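Local coordinates for solute-binding protein Csal_2479 (Chromohalobacter salexigens, PDB 4P1L) that binds D-glucuronate and probably delivers it, as the periplasmic solute-binding subunit, to a TRAP transporter for uptake into the cell, at residues S25-W29 / V57-Y62; Y36-A41 / E264-W269; N134-W140 / E234-K240. All blocks are in the same frame, centred on the assembly; numbering follows the deposited sequence.

Contact 1 (S25-W29 / V57-Y62)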
loop_
_atom_site.group_PDB
_atom_site.type_symbol
_atom_site.label_atom_id
_atom_site.label_comp_id
_atom_site.label_asym_id
_atom_site.label_seq_id
_atom_site.Cartn_x
_atom_site.Cartn_y
_atom_site.Cartn_z
ATOM N N SER A 25 24.460 -12.963 0.658
ATOM C CA SER A 25 24.005 -11.689 0.106
ATOM C C SER A 25 22.553 -11.668 -0.432
ATOM O O SER A 25 22.206 -12.403 -1.355
ATOM C CB SER A 25 24.938 -11.251 -1.014
ATOM O OG SER A 25 24.605 -9.945 -1.418
ATOM N N TRP A 26 21.725 -10.796 0.136
ATOM C CA TRP A 26 20.337 -10.624 -0.302
ATOM C C TRP A 26 20.145 -9.202 -0.814
ATOM O O TRP A 26 20.671 -8.264 -0.214
ATOM C CB TRP A 26 19.383 -10.811 0.881
ATOM C CG TRP A 26 18.902 -12.205 1.089
ATOM C CD1 TRP A 26 19.372 -13.340 0.508
ATOM C CD2 TRP A 26 17.819 -12.606 1.950
ATOM N NE1 TRP A 26 18.661 -14.438 0.964
ATOM C CE2 TRP A 26 17.702 -14.015 1.847
ATOM C CE3 TRP A 26 16.954 -11.912 2.806
ATOM C CZ2 TRP A 26 16.736 -14.744 2.561
ATOM C CZ3 TRP A 26 15.994 -12.639 3.513
ATOM C CH2 TRP A 26 15.894 -14.036 3.385
ATOM N N ARG A 27 19.390 -9.031 -1.896
ATOM C CA ARG A 27 18.984 -7.692 -2.326
ATOM C C ARG A 27 17.488 -7.504 -2.094
ATOM O O ARG A 27 16.674 -8.373 -2.418
ATOM C CB ARG A 27 19.244 -7.448 -3.810
ATOM C CG ARG A 27 20.607 -7.833 -4.278
ATOM C CD ARG A 27 20.473 -8.359 -5.678
ATOM N NE ARG A 27 20.684 -7.313 -6.658
ATOM C CZ ARG A 27 20.153 -7.301 -7.876
ATOM N NH1 ARG A 27 19.327 -8.265 -8.275
ATOM N NH2 ARG A 27 20.439 -6.301 -8.692
ATOM N N GLY A 28 17.161 -6.342 -1.557
ATOM C CA GLY A 28 15.787 -6.020 -1.237
ATOM C C GLY A 28 15.352 -4.722 -1.875
ATOM O O GLY A 28 16.173 -3.858 -2.226
ATOM N N TRP A 29 14.034 -4.581 -1.986
ATOM C CA TRP A 29 13.433 -3.506 -2.769
ATOM C C TRP A 29 12.505 -2.664 -1.908
ATOM O O TRP A 29 11.698 -3.189 -1.127
ATOM C CB TRP A 29 12.632 -4.127 -3.919
ATOM C CG TRP A 29 11.990 -3.159 -4.889
ATOM C CD1 TRP A 29 12.524 -2.704 -6.062
ATOM C CD2 TRP A 29 10.702 -2.558 -4.781
ATOM N NE1 TRP A 29 11.659 -1.848 -6.684
ATOM C CE2 TRP A 29 10.531 -1.732 -5.917
ATOM C CE3 TRP A 29 9.674 -2.612 -3.829
ATOM C CZ2 TRP A 29 9.381 -0.982 -6.129
ATOM C CZ3 TRP A 29 8.522 -1.856 -4.052
ATOM C CH2 TRP A 29 8.387 -1.069 -5.197
ATOM N N VAL A 57 23.392 -14.366 6.297
ATOM C CA VAL A 57 22.497 -13.656 5.415
ATOM C C VAL A 57 22.716 -12.180 5.640
ATOM O O VAL A 57 22.518 -11.687 6.747
ATOM C CB VAL A 57 21.048 -13.973 5.712
ATOM C CG1 VAL A 57 20.151 -13.290 4.668
ATOM C CG2 VAL A 57 20.819 -15.499 5.770
ATOM N N GLU A 58 23.127 -11.490 4.586
ATOM C CA GLU A 58 23.472 -10.078 4.661
ATOM C C GLU A 58 22.622 -9.259 3.699
ATOM O O GLU A 58 23.035 -9.003 2.569
ATOM C CB GLU A 58 24.962 -9.889 4.348
ATOM C CG GLU A 58 25.830 -10.767 5.236
ATOM C CD GLU A 58 27.322 -10.587 5.019
ATOM O OE1 GLU A 58 27.722 -9.643 4.306
ATOM O OE2 GLU A 58 28.090 -11.392 5.585
ATOM N N PRO A 59 21.419 -8.861 4.141
ATOM C CA PRO A 59 20.538 -8.121 3.227
ATOM C C PRO A 59 21.003 -6.693 2.983
ATOM O O PRO A 59 21.575 -6.028 3.860
ATOM C CB PRO A 59 19.188 -8.133 3.953
ATOM C CG PRO A 59 19.314 -9.230 5.007
ATOM C CD PRO A 59 20.739 -9.196 5.404
ATOM N N LYS A 60 20.771 -6.232 1.759
ATOM C CA LYS A 60 21.034 -4.856 1.398
ATOM C C LYS A 60 19.783 -4.302 0.786
ATOM O O LYS A 60 19.238 -4.889 -0.152
ATOM C CB LYS A 60 22.192 -4.765 0.401
ATOM C CG LYS A 60 22.751 -3.352 0.244
ATOM C CD LYS A 60 24.014 -3.324 -0.633
ATOM C CE LYS A 60 25.227 -4.006 0.028
ATOM N NZ LYS A 60 26.525 -3.705 -0.693
ATOM N N VAL A 61 19.313 -3.174 1.310
ATOM C CA VAL A 61 18.074 -2.574 0.796
ATOM C C VAL A 61 18.390 -1.545 -0.280
ATOM O O VAL A 61 19.233 -0.672 -0.090
ATOM C CB VAL A 61 17.228 -1.905 1.908
ATOM C CG1 VAL A 61 15.901 -1.405 1.328
ATOM C CG2 VAL A 61 17.007 -2.879 3.051
ATOM N N TYR A 62 17.737 -1.689 -1.423
ATOM C CA TYR A 62 17.799 -0.692 -2.480
ATOM C C TYR A 62 16.518 0.143 -2.431
ATOM O O TYR A 62 15.452 -0.319 -2.805
ATOM C CB TYR A 62 17.965 -1.352 -3.841
ATOM C CG TYR A 62 19.362 -1.932 -4.043
ATOM C CD1 TYR A 62 19.731 -3.147 -3.479
ATOM C CD2 TYR A 62 20.312 -1.240 -4.792
ATOM C CE1 TYR A 62 21.039 -3.663 -3.685
ATOM C CE2 TYR A 62 21.580 -1.741 -4.996
ATOM C CZ TYR A 62 21.944 -2.948 -4.448
ATOM O OH TYR A 62 23.228 -3.416 -4.658
#
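W26 and G28 supply the backbone groups through which strand 26-29 bonds to 57-62. W26 O receives K60 N at 2.8 Å. G28 N gives to K60 O at 2.9 Å, and G28 O takes Y62 N at 2.8 Å. The outer bond differs: W26 N reaches E58 O at 3.3 Å, nearly straight at the hydrogen (175°), but it stands well above the carbonyl plane. P59 pairs with W26, and its lack of an N-H costs nothing here, since K60 N and E58 O do the bonding. Its CA still makes a CA-H...O contact with W26 O. R27 and W29 turn their backbone groups the other way, where R27 bonds to D83 and F84 and W29 to N86. Both edges of strand 26-29 are thus used.

On one side of the sheet V57 CG1 sits over the centre of the W26 indole, 3.6 Å above its plane, a CH-pi contact. With CG1 anti to the backbone N (chi1 -175°), this methyl is the one that meets the ring. P59 CB adds to the packing, 4.1 Å from W26 CB. On the other side the Y62 ring has G28 O at its edge, and R27 CB lies 4.2 Å from Y62 CE1. R27 NH1 is bonded to A81 O. W29 NE1 is bonded to G68 O, and the W29 ring touches Q70, a glucuronate-binding residue. The strands run parallel and are joined through helix 37-52, which packs on V57, P59 and V61: a beta-alpha-beta crossover.

Contact 2 (Y36-A41 / E264-W269)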
loop_
_atom_site.group_PDB
_atom_site.type_symbol
_atom_site.label_atom_id
_atom_site.label_comp_id
_atom_site.label_asym_id
_atom_site.label_seq_id
_atom_site.Cartn_x
_atom_site.Cartn_y
_atom_site.Cartn_z
ATOM N N TYR A 36 11.960 7.341 4.715
ATOM C CA TYR A 36 10.537 7.088 4.864
ATOM C C TYR A 36 10.348 6.018 5.952
ATOM O O TYR A 36 11.216 5.194 6.137
ATOM C CB TYR A 36 10.040 6.579 3.525
ATOM C CG TYR A 36 8.548 6.591 3.322
ATOM C CD1 TYR A 36 7.897 7.764 3.004
ATOM C CD2 TYR A 36 7.815 5.414 3.371
ATOM C CE1 TYR A 36 6.524 7.783 2.768
ATOM C CE2 TYR A 36 6.419 5.400 3.126
ATOM C CZ TYR A 36 5.797 6.604 2.817
ATOM O OH TYR A 36 4.447 6.668 2.574
ATOM N N PRO A 37 9.205 6.013 6.659
ATOM C CA PRO A 37 9.057 4.995 7.704
ATOM C C PRO A 37 9.367 3.578 7.230
ATOM O O PRO A 37 10.056 2.847 7.951
ATOM C CB PRO A 37 7.593 5.131 8.099
ATOM C CG PRO A 37 7.334 6.603 7.916
ATOM C CD PRO A 37 8.093 6.978 6.680
ATOM N N ASN A 38 8.843 3.195 6.059
ATOM C CA ASN A 38 9.124 1.872 5.504
ATOM C C ASN A 38 10.617 1.653 5.280
ATOM O O ASN A 38 11.127 0.535 5.461
ATOM C CB ASN A 38 8.412 1.676 4.165
ATOM C CG ASN A 38 6.892 1.789 4.276
ATOM O OD1 ASN A 38 6.348 2.526 5.105
ATOM N ND2 ASN A 38 6.208 1.062 3.421
ATOM N N GLY A 39 11.318 2.714 4.870
ATOM C CA GLY A 39 12.746 2.604 4.579
ATOM C C GLY A 39 13.538 2.293 5.846
ATOM O O GLY A 39 14.371 1.397 5.892
ATOM N N LYS A 40 13.255 3.044 6.902
ATOM C CA LYS A 40 13.888 2.836 8.181
ATOM C C LYS A 40 13.663 1.410 8.694
ATOM O O LYS A 40 14.605 0.769 9.151
ATOM C CB LYS A 40 13.370 3.853 9.190
ATOM C CG LYS A 40 13.738 5.308 8.873
ATOM C CD LYS A 40 13.070 6.257 9.872
ATOM C CE LYS A 40 13.537 7.693 9.727
ATOM N NZ LYS A 40 12.673 8.614 10.494
ATOM N N ALA A 41 12.425 0.916 8.606
ATOM C CA ALA A 41 12.062 -0.397 9.138
ATOM C C ALA A 41 12.799 -1.489 8.382
ATOM O O ALA A 41 13.217 -2.496 8.964
ATOM C CB ALA A 41 10.537 -0.609 9.043
ATOM N N GLU A 264 8.138 -1.871 14.486
ATOM C CA GLU A 264 8.855 -0.594 14.418
ATOM C C GLU A 264 8.214 0.285 13.347
ATOM O O GLU A 264 7.936 1.461 13.579
ATOM C CB GLU A 264 10.339 -0.801 14.082
ATOM C CG GLU A 264 11.082 0.529 13.955
ATOM C CD GLU A 264 12.522 0.408 13.483
ATOM O OE1 GLU A 264 12.970 -0.699 13.144
ATOM O OE2 GLU A 264 13.214 1.440 13.455
ATOM N N GLN A 265 7.990 -0.299 12.169
ATOM C CA GLN A 265 7.387 0.437 11.067
ATOM C C GLN A 265 6.052 1.067 11.465
ATOM O O GLN A 265 5.756 2.194 11.077
ATOM C CB GLN A 265 7.175 -0.463 9.865
ATOM C CG GLN A 265 6.740 0.299 8.626
ATOM C CD GLN A 265 5.234 0.440 8.465
ATOM O OE1 GLN A 265 4.440 -0.250 9.099
ATOM N NE2 GLN A 265 4.841 1.334 7.597
ATOM N N ARG A 266 5.226 0.342 12.213
ATOM C CA ARG A 266 3.906 0.880 12.571
ATOM C C ARG A 266 4.017 2.053 13.561
ATOM O O ARG A 266 3.257 3.024 13.471
ATOM C CB ARG A 266 3.013 -0.221 13.123
ATOM C CG ARG A 266 2.743 -1.324 12.101
ATOM C CD ARG A 266 1.924 -2.423 12.727
ATOM N NE ARG A 266 1.839 -3.604 11.879
ATOM C CZ ARG A 266 1.108 -4.668 12.179
ATOM N NH1 ARG A 266 0.355 -4.691 13.273
ATOM N NH2 ARG A 266 1.087 -5.693 11.351
ATOM N N ALA A 267 4.985 1.982 14.465
ATOM C CA ALA A 267 5.254 3.087 15.378
ATOM C C ALA A 267 5.790 4.312 14.622
ATOM O O ALA A 267 5.333 5.438 14.857
ATOM C CB ALA A 267 6.244 2.652 16.484
ATOM N N LEU A 268 6.780 4.090 13.745
ATOM C CA LEU A 268 7.345 5.158 12.912
ATOM C C LEU A 268 6.272 5.770 12.022
ATOM O O LEU A 268 6.261 6.992 11.762
ATOM C CB LEU A 268 8.455 4.613 12.024
ATOM C CG LEU A 268 9.717 4.154 12.733
ATOM C CD1 LEU A 268 10.704 3.526 11.726
ATOM C CD2 LEU A 268 10.358 5.330 13.482
ATOM N N TRP A 269 5.395 4.902 11.529
ATOM C CA TRP A 269 4.305 5.334 10.674
ATOM C C TRP A 269 3.427 6.399 11.328
ATOM O O TRP A 269 3.151 7.441 10.730
ATOM C CB TRP A 269 3.423 4.162 10.253
ATOM C CG TRP A 269 2.377 4.637 9.313
ATOM C CD1 TRP A 269 1.050 4.829 9.585
ATOM C CD2 TRP A 269 2.569 5.031 7.947
ATOM N NE1 TRP A 269 0.406 5.322 8.472
ATOM C CE2 TRP A 269 1.319 5.468 7.457
ATOM C CE3 TRP A 269 3.681 5.084 7.102
ATOM C CZ2 TRP A 269 1.141 5.907 6.147
ATOM C CZ3 TRP A 269 3.509 5.527 5.799
ATOM C CH2 TRP A 269 2.246 5.953 5.341
#
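The first turn of helix 37-52 packs on the middle of helix 248-282, beside the glucuronate site. The two helix segments run roughly antiparallel, with 149° between their directions and axes 8.7 Å apart. A41 CB meets Q265 CB at 3.5 Å, a close approach made possible by the small alanine. From there the Q265 chain bends at chi2 (-90°) and carries its amide toward N38. Q265 NE2 gives a hydrogen bond to N38 OD1 at 3.1 Å. The two amides stand nearly perpendicular, with planes 87° apart, and the donor comes from above the N38 carbonyl plane. The remaining amide atoms are also held: N38 ND2 by N86 OD1, and Q265 OE1 by the backbone N of G142.

Helix 248-282 is the long helix characteristic of TRAP solute-binding proteins, where it runs along both lobes. L268 and W269 give it an apolar surface for the start of helix 37-52. P37 lies against both of them. Its CB is 4.1 Å from L268 CB and 4.0 Å from W269 CE3, and it approaches the indole at the edge. L268 CD1 reaches across to K40 CB at 3.7 Å.

Y36 holds the N-cap position, and its O accepts K40 N. The ring of Y36 lies alongside W269 and points the same way. Y36 OH comes up to the indole edge, 3.5 Å from W269 CZ3. That hydroxyl also bonds to S211 OG, and the Y36 ring stacks on H32. Both S211 and H32 line the sugar pocket. At the other end of the contact E264 OE1 lies near A41 CA and is hydrogen-bonded to S44 OG of helix 37-52.

Contact 3 (N134-W140 / E234-K240). With BDP (beta-D-glucopyranuronic acid), chain C.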
loop_
_atom_site.group_PDB
_atom_site.type_symbol
_atom_site.label_atom_id
_atom_site.label_comp_id
_atom_site.label_asym_id
_atom_site.label_seq_id
_atom_site.Cartn_x
_atom_site.Cartn_y
_atom_site.Cartn_z
ATOM N N ASN A 134 4.817 -17.660 -5.027
ATOM C CA ASN A 134 6.264 -17.625 -4.763
ATOM C C ASN A 134 6.743 -16.471 -3.908
ATOM O O ASN A 134 7.928 -16.151 -3.924
ATOM C CB ASN A 134 7.083 -17.600 -6.062
ATOM C CG ASN A 134 7.243 -18.955 -6.691
ATOM O OD1 ASN A 134 6.868 -19.981 -6.126
ATOM N ND2 ASN A 134 7.842 -18.965 -7.877
ATOM N N LEU A 135 5.846 -15.859 -3.151
ATOM C CA LEU A 135 6.229 -14.810 -2.207
ATOM C C LEU A 135 5.884 -15.226 -0.781
ATOM O O LEU A 135 4.728 -15.566 -0.480
ATOM C CB LEU A 135 5.526 -13.498 -2.566
ATOM C CG LEU A 135 5.887 -12.896 -3.935
ATOM C CD1 LEU A 135 4.955 -11.730 -4.290
ATOM C CD2 LEU A 135 7.347 -12.443 -3.989
ATOM N N ILE A 136 6.893 -15.192 0.099
ATOM C CA ILE A 136 6.710 -15.608 1.473
ATOM C C ILE A 136 6.574 -14.370 2.368
ATOM O O ILE A 136 7.528 -13.619 2.543
ATOM C CB ILE A 136 7.875 -16.474 1.959
ATOM C CG1 ILE A 136 8.126 -17.640 0.985
ATOM C CG2 ILE A 136 7.612 -16.944 3.363
ATOM C CD1 ILE A 136 6.896 -18.534 0.737
ATOM N N VAL A 137 5.376 -14.146 2.897
ATOM C CA VAL A 137 5.113 -12.947 3.706
ATOM C C VAL A 137 5.569 -13.180 5.127
ATOM O O VAL A 137 5.176 -14.172 5.763
ATOM C CB VAL A 137 3.620 -12.589 3.743
ATOM C CG1 VAL A 137 3.385 -11.458 4.737
ATOM C CG2 VAL A 137 3.125 -12.196 2.367
ATOM N N LEU A 138 6.413 -12.273 5.624
ATOM C CA LEU A 138 6.953 -12.388 6.959
ATOM C C LEU A 138 6.269 -11.447 7.953
ATOM O O LEU A 138 6.218 -11.727 9.143
ATOM C CB LEU A 138 8.446 -12.081 6.942
ATOM C CG LEU A 138 9.292 -12.966 6.021
ATOM C CD1 LEU A 138 10.758 -12.676 6.247
ATOM C CD2 LEU A 138 8.984 -14.429 6.268
ATOM N N SER A 139 5.791 -10.310 7.475
ATOM C CA SER A 139 5.107 -9.365 8.344
ATOM C C SER A 139 4.365 -8.344 7.509
ATOM O O SER A 139 4.569 -8.261 6.295
ATOM C CB SER A 139 6.103 -8.687 9.274
ATOM O OG SER A 139 7.032 -7.915 8.539
ATOM N N TRP A 140 3.492 -7.583 8.163
ATOM C CA TRP A 140 2.649 -6.581 7.490
ATOM C C TRP A 140 2.987 -5.177 7.976
ATOM O O TRP A 140 2.970 -4.932 9.173
ATOM C CB TRP A 140 1.173 -6.840 7.762
ATOM C CG TRP A 140 0.710 -8.196 7.362
ATOM C CD1 TRP A 140 0.403 -9.229 8.195
ATOM C CD2 TRP A 140 0.485 -8.665 6.038
ATOM N NE1 TRP A 140 0.016 -10.324 7.468
ATOM C CE2 TRP A 140 0.031 -10.001 6.142
ATOM C CE3 TRP A 140 0.591 -8.089 4.778
ATOM C CZ2 TRP A 140 -0.294 -10.774 5.028
ATOM C CZ3 TRP A 140 0.275 -8.875 3.659
ATOM C CH2 TRP A 140 -0.170 -10.191 3.802
ATOM N N GLU A 234 0.693 -3.462 3.484
ATOM C CA GLU A 234 1.877 -3.782 2.705
ATOM C C GLU A 234 2.593 -4.973 3.349
ATOM O O GLU A 234 2.537 -5.146 4.564
ATOM C CB GLU A 234 2.821 -2.585 2.641
ATOM C CG GLU A 234 2.124 -1.276 2.273
ATOM C CD GLU A 234 3.056 -0.252 1.623
ATOM O OE1 GLU A 234 4.302 -0.391 1.768
ATOM O OE2 GLU A 234 2.526 0.684 0.980
ATOM N N CYS A 235 3.240 -5.815 2.544
ATOM C CA CYS A 235 3.972 -6.935 3.096
ATOM C C CYS A 235 5.444 -6.637 3.115
ATOM O O CYS A 235 5.949 -5.856 2.305
ATOM C CB CYS A 235 3.730 -8.221 2.301
ATOM S SG CYS A 235 4.245 -8.150 0.564
ATOM N N LEU A 236 6.126 -7.296 4.042
ATOM C CA LEU A 236 7.561 -7.533 3.977
ATOM C C LEU A 236 7.672 -8.999 3.604
ATOM O O LEU A 236 7.244 -9.866 4.374
ATOM C CB LEU A 236 8.242 -7.254 5.311
ATOM C CG LEU A 236 9.694 -7.685 5.460
ATOM C CD1 LEU A 236 10.540 -7.250 4.299
ATOM C CD2 LEU A 236 10.241 -7.120 6.756
ATOM N N CYS A 237 8.150 -9.278 2.399
ATOM C CA CYS A 237 8.186 -10.653 1.902
ATOM C C CYS A 237 9.556 -11.056 1.329
ATOM O O CYS A 237 10.410 -10.201 1.028
ATOM C CB CYS A 237 7.119 -10.852 0.825
ATOM S SG CYS A 237 7.445 -9.976 -0.736
ATOM N N VAL A 238 9.739 -12.370 1.193
ATOM C CA VAL A 238 10.969 -12.965 0.661
ATOM C C VAL A 238 10.625 -13.860 -0.553
ATOM O O VAL A 238 9.598 -14.536 -0.557
ATOM C CB VAL A 238 11.702 -13.771 1.771
ATOM C CG1 VAL A 238 12.920 -14.537 1.210
ATOM C CG2 VAL A 238 12.134 -12.844 2.900
ATOM N N ALA A 239 11.471 -13.857 -1.582
ATOM C CA ALA A 239 11.363 -14.831 -2.673
ATOM C C ALA A 239 11.339 -16.270 -2.117
ATOM O O ALA A 239 12.171 -16.666 -1.288
ATOM C CB ALA A 239 12.523 -14.686 -3.650
ATOM N N LYS A 240 10.382 -17.065 -2.565
ATOM C CA LYS A 240 10.296 -18.436 -2.068
ATOM C C LYS A 240 11.617 -19.187 -2.266
ATOM O O LYS A 240 12.047 -19.926 -1.390
ATOM C CB LYS A 240 9.155 -19.206 -2.738
ATOM C CG LYS A 240 9.010 -20.655 -2.199
ATOM C CD LYS A 240 7.871 -21.422 -2.888
ATOM C CE LYS A 240 6.502 -20.890 -2.484
ATOM N NZ LYS A 240 5.419 -21.928 -2.565
HETATM C C1 BDP C . 2.208 4.381 -1.438
HETATM C C2 BDP C . 2.723 2.955 -1.308
HETATM C C3 BDP C . 3.707 2.693 -2.384
HETATM C C4 BDP C . 3.011 2.898 -3.692
HETATM C C5 BDP C . 2.440 4.337 -3.794
HETATM C C6 BDP C . 1.680 4.586 -5.095
HETATM O O2 BDP C . 3.354 2.873 -0.040
HETATM O O3 BDP C . 4.063 1.215 -2.288
HETATM O O4 BDP C . 3.917 2.660 -4.783
HETATM O O5 BDP C . 1.583 4.565 -2.719
HETATM O O6A BDP C . 0.683 5.376 -5.029
HETATM O O1 BDP C . 1.251 4.621 -0.466
HETATM O O6B BDP C . 2.098 4.087 -6.161
#
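In this antiparallel strand pair L236 stands opposite two residues, L138 and S139, a classic beta bulge. L236 O takes L138 N at 2.8 Å and, weakly, S139 N. L236 N closes the bulge on S139 O at 2.9 Å. S139 OG, held between its backbone N and carbonyl carbon (chi1 64°), lies 3.5 Å from L236 CB and bonds to A258 O of helix 248-282. L138 CD1 slants across to V238 CG2 at 3.6 Å.

Nearer the helix that starts at K240, the side chains of I136 and K240 cross at about a right angle, with I136 CD1 4.0 Å from K240 CE. With a serine in place of I136, the lysine methylenes would probably lose this apolar flank and the chain would be freer to turn. N134 lies crosswise to the same lysine, and its O accepts K240 N.

On the opposite side of the sheet the W140 ring has V137 CG1 over one face. Its CZ3 rests 3.8 Å from C235 CB, and E234 O sits at the ring edge. The E234 side chain sets off away from strand 135-140, and its OE2 receives the O2 hydroxyl of glucuronate in the pocket at 2.6 Å.

In the fold
Contacts 1 and 3 lie at the two ends of one five-stranded mixed sheet. Strands 59-62 and 135-141 are its outermost members, and strand 84-88 runs between strands 26-29 and 234-239. The centres of contacts 1 and 3 are about 14 Å apart, and W26 CH2 touches V238 CG1. The centre of contact 2 lies about 17 Å from the centre of each. Its helix 37-52 is the connection between the two strands of contact 1, so the segments of contacts 1 and 2 alternate along the chain. Contact 3 is nested within the loop closed by contact 2. R266 NH2 probably hydrogen-bonds to W140 O. This probably helps tie long helix 248-282 to the sheet that supplies E234 to the sugar site.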